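Local coordinates for protein dimethyladenosine transferase, putative (PDB 2H1R) that probably dimethylates adenines of ribosomal RNA with S-adenosyl-L-methionine as methyl donor, the chain here holding the methyltransferase region of a longer protein, at residues S43-E48 and K66-D71; L47-G52 and C110-P115; P121-L126 and L138-E143. One frame throughout, in Å; residues are numbered along the deposited sequence.

Contact 1: residues S43-E48 and K66-D71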
loop_
_atom_site.group_PDB
_atom_site.type_symbol
_atom_site.label_atom_id
_atom_site.label_comp_id
_atom_site.label_asym_id
_atom_site.label_seq_id
_atom_site.Cartn_x
_atom_site.Cartn_y
_atom_site.Cartn_z
ATOM N N SER A 43 14.316 19.276 8.272
ATOM C CA SER A 43 15.287 18.347 7.698
ATOM C C SER A 43 14.659 17.384 6.678
ATOM O O SER A 43 15.371 16.633 6.051
ATOM C CB SER A 43 15.954 17.542 8.806
ATOM O OG SER A 43 14.967 16.975 9.657
ATOM N N ASP A 44 13.332 17.402 6.544
ATOM C CA ASP A 44 12.573 16.446 5.676
ATOM C C ASP A 44 12.518 16.882 4.218
ATOM O O ASP A 44 12.227 18.039 3.928
ATOM C CB ASP A 44 11.114 16.327 6.162
ATOM C CG ASP A 44 10.958 15.456 7.398
ATOM O OD1 ASP A 44 11.856 14.598 7.634
ATOM O OD2 ASP A 44 9.921 15.597 8.115
ATOM N N ILE A 45 12.766 15.961 3.301
ATOM C CA ILE A 45 12.442 16.136 1.871
ATOM C C ILE A 45 10.982 15.676 1.673
ATOM O O ILE A 45 10.618 14.551 2.102
ATOM C CB ILE A 45 13.359 15.273 0.969
ATOM C CG1 ILE A 45 14.833 15.726 1.122
ATOM C CG2 ILE A 45 12.878 15.272 -0.518
ATOM C CD1 ILE A 45 15.842 14.753 0.568
ATOM N N VAL A 46 10.168 16.528 1.035
ATOM C CA VAL A 46 8.758 16.231 0.791
ATOM C C VAL A 46 8.586 15.940 -0.720
ATOM O O VAL A 46 8.997 16.746 -1.571
ATOM C CB VAL A 46 7.847 17.411 1.261
ATOM C CG1 VAL A 46 6.377 17.176 0.883
ATOM C CG2 VAL A 46 7.938 17.620 2.777
ATOM N N LEU A 47 7.984 14.790 -1.047
ATOM C CA LEU A 47 7.548 14.483 -2.420
ATOM C C LEU A 47 6.070 14.861 -2.548
ATOM O O LEU A 47 5.217 14.359 -1.784
ATOM C CB LEU A 47 7.714 12.974 -2.719
ATOM C CG LEU A 47 7.245 12.461 -4.092
ATOM C CD1 LEU A 47 8.065 13.074 -5.215
ATOM C CD2 LEU A 47 7.349 10.939 -4.115
ATOM N N GLU A 48 5.758 15.767 -3.466
ATOM C CA GLU A 48 4.358 16.164 -3.696
ATOM C C GLU A 48 3.977 15.650 -5.078
ATOM O O GLU A 48 4.615 15.991 -6.075
ATOM C CB GLU A 48 4.159 17.679 -3.636
ATOM C CG GLU A 48 2.694 18.095 -3.790
ATOM C CD GLU A 48 2.460 19.587 -3.927
ATOM O OE1 GLU A 48 3.420 20.346 -4.240
ATOM O OE2 GLU A 48 1.284 20.016 -3.722
ATOM N N LYS A 66 13.298 20.683 1.469
ATOM C CA LYS A 66 12.965 20.976 0.093
ATOM C C LYS A 66 11.782 20.118 -0.363
ATOM O O LYS A 66 11.473 19.080 0.240
ATOM C CB LYS A 66 14.152 20.719 -0.816
ATOM C CG LYS A 66 14.516 19.311 -0.995
ATOM C CD LYS A 66 15.686 19.238 -1.967
ATOM C CE LYS A 66 15.850 17.834 -2.498
ATOM N NZ LYS A 66 16.923 17.795 -3.565
ATOM N N VAL A 67 11.142 20.586 -1.431
ATOM C CA VAL A 67 9.964 19.911 -1.997
ATOM C C VAL A 67 10.286 19.508 -3.432
ATOM O O VAL A 67 10.828 20.302 -4.224
ATOM C CB VAL A 67 8.700 20.803 -1.984
ATOM C CG1 VAL A 67 7.505 20.077 -2.729
ATOM C CG2 VAL A 67 8.310 21.260 -0.542
ATOM N N ILE A 68 9.971 18.260 -3.760
ATOM C CA ILE A 68 10.101 17.775 -5.135
ATOM C C ILE A 68 8.679 17.491 -5.565
ATOM O O ILE A 68 7.911 16.834 -4.846
ATOM C CB ILE A 68 10.969 16.510 -5.232
ATOM C CG1 ILE A 68 12.397 16.796 -4.713
ATOM C CG2 ILE A 68 10.997 15.985 -6.689
ATOM C CD1 ILE A 68 13.188 15.559 -4.345
ATOM N N THR A 69 8.299 18.054 -6.694
ATOM C CA THR A 69 6.938 17.852 -7.146
ATOM C C THR A 69 6.925 17.164 -8.507
ATOM O O THR A 69 7.820 17.383 -9.330
ATOM C CB THR A 69 6.135 19.165 -7.127
ATOM O OG1 THR A 69 4.809 18.928 -7.611
ATOM C CG2 THR A 69 6.789 20.212 -7.960
ATOM N N ILE A 70 5.935 16.294 -8.700
ATOM C CA ILE A 70 5.733 15.557 -9.945
ATOM C C ILE A 70 4.317 15.885 -10.395
ATOM O O ILE A 70 3.355 15.583 -9.678
ATOM C CB ILE A 70 5.865 14.012 -9.745
ATOM C CG1 ILE A 70 7.270 13.639 -9.242
ATOM C CG2 ILE A 70 5.535 13.263 -11.050
ATOM C CD1 ILE A 70 7.423 12.177 -8.757
ATOM N N ASP A 71 4.190 16.533 -11.556
ATOM C CA ASP A 71 2.885 16.717 -12.200
ATOM C C ASP A 71 2.904 16.252 -13.661
ATOM O O ASP A 71 3.946 16.281 -14.333
ATOM C CB ASP A 71 2.398 18.170 -12.080
ATOM C CG ASP A 71 0.907 18.334 -12.410
ATOM O OD1 ASP A 71 0.078 18.491 -11.469
ATOM O OD2 ASP A 71 0.558 18.308 -13.622
#

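Contact 2: residues L47-G52 and C110-P115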
loop_
_atom_site.group_PDB
_atom_site.type_symbol
_atom_site.label_atom_id
_atom_site.label_comp_id
_atom_site.label_asym_id
_atom_site.label_seq_id
_atom_site.Cartn_x
_atom_site.Cartn_y
_atom_site.Cartn_z
ATOM N N LEU A 47 7.984 14.790 -1.047
ATOM C CA LEU A 47 7.548 14.483 -2.420
ATOM C C LEU A 47 6.070 14.861 -2.548
ATOM O O LEU A 47 5.217 14.359 -1.784
ATOM C CB LEU A 47 7.714 12.974 -2.719
ATOM C CG LEU A 47 7.245 12.461 -4.092
ATOM C CD1 LEU A 47 8.065 13.074 -5.215
ATOM C CD2 LEU A 47 7.349 10.939 -4.115
ATOM N N GLU A 48 5.758 15.767 -3.466
ATOM C CA GLU A 48 4.358 16.164 -3.696
ATOM C C GLU A 48 3.977 15.650 -5.078
ATOM O O GLU A 48 4.615 15.991 -6.075
ATOM C CB GLU A 48 4.159 17.679 -3.636
ATOM C CG GLU A 48 2.694 18.095 -3.790
ATOM C CD GLU A 48 2.460 19.587 -3.927
ATOM O OE1 GLU A 48 3.420 20.346 -4.240
ATOM O OE2 GLU A 48 1.284 20.016 -3.722
ATOM N N ILE A 49 2.967 14.795 -5.127
ATOM C CA ILE A 49 2.513 14.242 -6.409
ATOM C C ILE A 49 1.223 14.965 -6.778
ATOM O O ILE A 49 0.212 14.846 -6.064
ATOM C CB ILE A 49 2.259 12.718 -6.331
ATOM C CG1 ILE A 49 3.492 11.980 -5.817
ATOM C CG2 ILE A 49 1.843 12.188 -7.705
ATOM C CD1 ILE A 49 3.246 10.477 -5.631
ATOM N N GLY A 50 1.276 15.751 -7.849
ATOM C CA GLY A 50 0.108 16.498 -8.309
ATOM C C GLY A 50 -0.037 17.866 -7.650
ATOM O O GLY A 50 -0.826 18.031 -6.716
ATOM N N CYS A 51 0.683 18.861 -8.156
ATOM C CA CYS A 51 0.746 20.162 -7.461
ATOM C C CYS A 51 -0.347 21.187 -7.808
ATOM O O CYS A 51 -0.460 22.226 -7.140
ATOM C CB CYS A 51 2.144 20.782 -7.597
ATOM S SG CYS A 51 2.628 21.082 -9.299
ATOM N N GLY A 52 -1.169 20.886 -8.817
ATOM C CA GLY A 52 -2.210 21.812 -9.248
ATOM C C GLY A 52 -1.713 23.230 -9.448
ATOM O O GLY A 52 -0.777 23.465 -10.220
ATOM N N CYS A 110 5.603 12.000 1.896
ATOM C CA CYS A 110 4.885 12.083 0.624
ATOM C C CYS A 110 3.504 12.707 0.838
ATOM O O CYS A 110 2.815 12.386 1.797
ATOM C CB CYS A 110 4.694 10.677 0.020
ATOM S SG CYS A 110 3.846 10.769 -1.578
ATOM N N THR A 111 3.096 13.591 -0.062
ATOM C CA THR A 111 1.689 13.998 -0.113
ATOM C C THR A 111 1.209 13.873 -1.567
ATOM O O THR A 111 1.971 14.132 -2.505
ATOM C CB THR A 111 1.453 15.409 0.476
ATOM O OG1 THR A 111 0.039 15.654 0.553
ATOM C CG2 THR A 111 2.123 16.500 -0.371
ATOM N N ALA A 112 -0.022 13.422 -1.763
ATOM C CA ALA A 112 -0.523 13.187 -3.122
ATOM C C ALA A 112 -2.012 13.338 -3.175
ATOM O O ALA A 112 -2.707 12.951 -2.238
ATOM C CB ALA A 112 -0.161 11.775 -3.572
ATOM N N ASN A 113 -2.496 13.857 -4.298
ATOM C CA ASN A 113 -3.884 13.634 -4.715
ATOM C C ASN A 113 -3.870 12.614 -5.873
ATOM O O ASN A 113 -3.368 12.893 -6.983
ATOM C CB ASN A 113 -4.546 14.952 -5.115
ATOM C CG ASN A 113 -6.012 14.783 -5.499
ATOM O OD1 ASN A 113 -6.632 13.726 -5.262
ATOM N ND2 ASN A 113 -6.586 15.837 -6.086
ATOM N N ILE A 114 -4.400 11.419 -5.607
ATOM C CA ILE A 114 -4.230 10.300 -6.539
ATOM C C ILE A 114 -5.445 10.051 -7.449
ATOM O O ILE A 114 -6.535 9.808 -6.942
ATOM C CB ILE A 114 -3.823 8.985 -5.798
ATOM C CG1 ILE A 114 -2.645 9.254 -4.850
ATOM C CG2 ILE A 114 -3.468 7.870 -6.811
ATOM C CD1 ILE A 114 -1.369 9.781 -5.590
ATOM N N PRO A 115 -5.237 10.078 -8.793
ATOM C CA PRO A 115 -6.290 9.683 -9.739
ATOM C C PRO A 115 -6.724 8.260 -9.438
ATOM O O PRO A 115 -5.894 7.385 -9.193
ATOM C CB PRO A 115 -5.600 9.745 -11.111
ATOM C CG PRO A 115 -4.409 10.576 -10.925
ATOM C CD PRO A 115 -3.990 10.454 -9.486
#

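Contact 3: residues P121-L126 and L138-E143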
loop_
_atom_site.group_PDB
_atom_site.type_symbol
_atom_site.label_atom_id
_atom_site.label_comp_id
_atom_site.label_asym_id
_atom_site.label_seq_id
_atom_site.Cartn_x
_atom_site.Cartn_y
_atom_site.Cartn_z
ATOM N N PRO A 121 -1.942 0.869 -8.109
ATOM C CA PRO A 121 -0.531 0.970 -8.508
ATOM C C PRO A 121 0.294 1.898 -7.593
ATOM O O PRO A 121 1.457 1.596 -7.304
ATOM C CB PRO A 121 -0.595 1.571 -9.912
ATOM C CG PRO A 121 -1.933 1.178 -10.445
ATOM C CD PRO A 121 -2.847 1.187 -9.236
ATOM N N LEU A 122 -0.292 3.013 -7.173
ATOM C CA LEU A 122 0.411 3.918 -6.261
ATOM C C LEU A 122 0.746 3.236 -4.925
ATOM O O LEU A 122 1.874 3.321 -4.450
ATOM C CB LEU A 122 -0.350 5.219 -6.017
ATOM C CG LEU A 122 0.429 6.052 -4.982
ATOM C CD1 LEU A 122 1.707 6.723 -5.588
ATOM C CD2 LEU A 122 -0.435 7.011 -4.195
ATOM N N ILE A 123 -0.245 2.583 -4.315
ATOM C CA ILE A 123 -0.036 1.846 -3.083
ATOM C C ILE A 123 1.085 0.812 -3.207
ATOM O O ILE A 123 1.946 0.741 -2.343
ATOM C CB ILE A 123 -1.350 1.159 -2.587
ATOM C CG1 ILE A 123 -2.368 2.194 -2.080
ATOM C CG2 ILE A 123 -1.052 0.090 -1.517
ATOM C CD1 ILE A 123 -1.798 3.202 -1.077
ATOM N N PHE A 124 1.064 -0.002 -4.267
ATOM C CA PHE A 124 2.106 -1.007 -4.483
ATOM C C PHE A 124 3.493 -0.360 -4.683
ATOM O O PHE A 124 4.516 -0.875 -4.207
ATOM C CB PHE A 124 1.746 -1.872 -5.682
ATOM N N LYS A 125 3.522 0.767 -5.385
ATOM C CA LYS A 125 4.772 1.520 -5.547
ATOM C C LYS A 125 5.322 1.992 -4.206
ATOM O O LYS A 125 6.526 1.852 -3.942
ATOM C CB LYS A 125 4.584 2.721 -6.459
ATOM C CG LYS A 125 5.916 3.276 -6.943
ATOM C CD LYS A 125 5.759 4.279 -8.027
ATOM C CE LYS A 125 7.130 4.551 -8.647
ATOM N NZ LYS A 125 6.929 5.526 -9.732
ATOM N N LEU A 126 4.452 2.556 -3.375
ATOM C CA LEU A 126 4.895 2.998 -2.049
ATOM C C LEU A 126 5.405 1.845 -1.159
ATOM O O LEU A 126 6.443 1.987 -0.529
ATOM C CB LEU A 126 3.786 3.781 -1.363
ATOM C CG LEU A 126 3.469 5.154 -1.939
ATOM C CD1 LEU A 126 2.252 5.708 -1.221
ATOM C CD2 LEU A 126 4.659 6.047 -1.694
ATOM N N LEU A 138 -2.308 10.967 1.892
ATOM C CA LEU A 138 -2.774 10.632 0.537
ATOM C C LEU A 138 -4.278 10.857 0.413
ATOM O O LEU A 138 -5.033 10.398 1.264
ATOM C CB LEU A 138 -2.399 9.171 0.180
ATOM C CG LEU A 138 -0.903 8.731 0.277
ATOM C CD1 LEU A 138 -0.707 7.201 0.195
ATOM C CD2 LEU A 138 -0.039 9.388 -0.739
ATOM N N MET A 139 -4.705 11.529 -0.650
ATOM C CA MET A 139 -6.135 11.673 -0.909
ATOM C C MET A 139 -6.583 10.704 -2.011
ATOM O O MET A 139 -5.965 10.624 -3.078
ATOM C CB MET A 139 -6.484 13.125 -1.213
ATOM C CG MET A 139 -7.917 13.350 -1.608
ATOM S SD MET A 139 -8.271 15.102 -1.486
ATOM C CE MET A 139 -7.586 15.669 -3.007
ATOM N N PHE A 140 -7.605 9.916 -1.696
ATOM C CA PHE A 140 -8.158 8.930 -2.632
ATOM C C PHE A 140 -9.661 9.118 -2.772
ATOM O O PHE A 140 -10.338 9.560 -1.850
ATOM C CB PHE A 140 -7.935 7.484 -2.128
ATOM C CG PHE A 140 -6.489 7.039 -2.057
ATOM C CD1 PHE A 140 -5.815 6.618 -3.201
ATOM C CD2 PHE A 140 -5.843 6.946 -0.829
ATOM C CE1 PHE A 140 -4.493 6.184 -3.143
ATOM C CE2 PHE A 140 -4.510 6.502 -0.744
ATOM C CZ PHE A 140 -3.829 6.119 -1.924
ATOM N N GLN A 141 -10.206 8.711 -3.909
ATOM C CA GLN A 141 -11.658 8.583 -4.030
ATOM C C GLN A 141 -12.200 7.731 -2.866
ATOM O O GLN A 141 -11.536 6.775 -2.443
ATOM C CB GLN A 141 -11.982 7.995 -5.405
ATOM C CG GLN A 141 -13.334 8.387 -5.960
ATOM C CD GLN A 141 -13.559 7.880 -7.383
ATOM O OE1 GLN A 141 -12.896 8.319 -8.324
ATOM N NE2 GLN A 141 -14.530 6.982 -7.547
ATOM N N LYS A 142 -13.375 8.092 -2.323
ATOM C CA LYS A 142 -13.888 7.536 -1.064
ATOM C C LYS A 142 -13.912 6.005 -0.996
ATOM O O LYS A 142 -13.602 5.412 0.044
ATOM C CB LYS A 142 -15.308 8.050 -0.791
ATOM C CG LYS A 142 -15.940 7.553 0.521
ATOM C CD LYS A 142 -17.409 8.015 0.680
ATOM C CE LYS A 142 -18.392 7.145 -0.135
ATOM N NZ LYS A 142 -19.785 7.720 -0.083
ATOM N N GLU A 143 -14.304 5.399 -2.108
ATOM C CA GLU A 143 -14.563 3.956 -2.190
ATOM C C GLU A 143 -13.223 3.212 -1.985
ATOM O O GLU A 143 -13.150 2.229 -1.214
ATOM C CB GLU A 143 -15.192 3.611 -3.555
ATOM C CG GLU A 143 -16.454 4.458 -4.024
ATOM C CD GLU A 143 -16.216 5.968 -4.319
ATOM O OE1 GLU A 143 -16.322 6.781 -3.393
ATOM O OE2 GLU A 143 -15.979 6.363 -5.483
#

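Contact 1: residues S43-E48 and K66-D71
Strands 45-48 and 66-70 lie parallel as neighbours in a Rossmann-like sheet, with Val46 bonded through both its backbone N and its backbone O: the N donates to O of Lys66 at 3.0 Å, and the O accepts from N of Ile68 at 2.8 Å. The ladder steps on to Glu48, whose N bonds O of Ile68 (2.8 Å) and whose O takes N of Ile70 (3.0 Å). OG1 of Thr69 adds a weak bond to that same Glu48 O.

This is the first step of the class I methyltransferase fold, a beta-alpha-beta unit in which the short helix 57-60 lies against Val46, Glu48 and Val67 through Leu60. On the other face, CD1 of Ile68 meets CG2 of Ile45 at 3.9 Å. Leu47 holds CG anti to its backbone N (chi1 177°), and the turn at chi2 then brings CD1 across to CD1 of Ile70 at 3.7 Å. Lys66 runs its methylenes alongside Ile45 before NZ reaches a salt bridge with Glu93. The buried carboxylate of Glu48 extends beside Thr69, yet OE1 finds its hydrogen bond at OG1 of Thr57. Just past the strand comes Asp71, a predicted S-adenosyl-L-methionine ligand.

Contact 2: residues L47-G52 and C110-P115
Thr111 is held through both its backbone N and its backbone O by the neighbouring strand: the N donates to O of Leu47 at 2.8 Å and the O accepts from N of Ile49 at 2.9 Å. One rung further the grip slackens, since N of Asn113 makes a weak bond of 3.4 Å to O of Ile49.

On one face of this parallel pair, CB of Ile49 rests against CB of Ala112 at 3.8 Å. Ile49 carries CG1 beside its backbone N (chi1 -55°) and extends from there, which takes CD1 back to SG of Cys110 at 4.1 Å; the same sulfur also meets CD2 of Leu47. On the other face, CG2 of Thr111 lies 3.8 Å from CG of Glu48, the two side chains pointing the same way, while OG1 of Thr111 makes a weak bond to O of Val137.

The next shell closes over both sides. Leu122 of helix 119-128 and Phe104 cover Ile49, whereas Leu56 and Leu60 cover Glu48 and Thr111. Beyond Ile49 the chain turns sharply at Gly50, phi 88°, into the glycine-rich loop of motif I, and Asn113 opens the Asn-Ile-Pro sequence of motif IV.

The regular bonds between the strands give way to a weak one near Gly50 and Asn113, both predicted to bind S-adenosyl-L-methionine, consistent with the cofactor being bound at this end of the sheet.

Contact 3: residues P121-L126 and L138-E143
Apolar contacts make the whole junction between Phe140 and Leu138 on the strand and Leu122, Ile123 and Leu126 on the helix. Leu126 and Leu138 reach toward each other tip to tip, CD1 to CD1 at 3.6 Å, and Leu138 also offers CD2 to CD2 of Leu122 at 4.2 Å. With CG anti to the backbone N (chi1 176°) and chi2 at 75°, CD2 of Leu122 lies near both Leu138 and Phe140.

The aromatic contacts centre on CZ of Phe140, the leading atom of the ring. CD1 of Ile123 comes to 3.7 Å from it and CD2 of Leu122 to 4.2 Å, both at a slant to the ring. The ring also meets Phe144, and packs on Met148 and Val192.

Polar bonds lie elsewhere. NE2 of Gln141, the N-cap residue of helix 142-148, donates to OE2 of Glu143 at 2.6 Å, nearly straight and close to the amide plane. NZ of Lys125 leaves the helix for O of Thr102 and O of Ala99 in a loop.

Helix 119-128 is the crossover of the beta-alpha-beta unit that joins strands 109-113 and 135-141; the axes of 121-126 and 138-141 make 150°. Across this contact the five buried side chains meet by apolar fit and exclusion of water, while directional bonds come from Lys125 to the loop.

How the contacts relate
All three contacts are buried and involve one mixed sheet, but they hold it differently. Contacts 1 and 2 flank the same strand, 45-49, and share Leu47 and Glu48: each is a parallel backbone ladder with side chains on both faces. They also touch beyond the strands, where Gly50 N probably bonds Ile70 O, which sets Gly50 beside Asp71; both are predicted cofactor residues, as is Asn113 in contact 2. Contact 3, nearer the centre of the chain, is purely apolar, helix on sheet. It joins contact 2 through probable backbone bonds of Met139 to Ala112 and Ile114, and through Leu122 against Ile114, whereas contacts 1 and 3 do not touch.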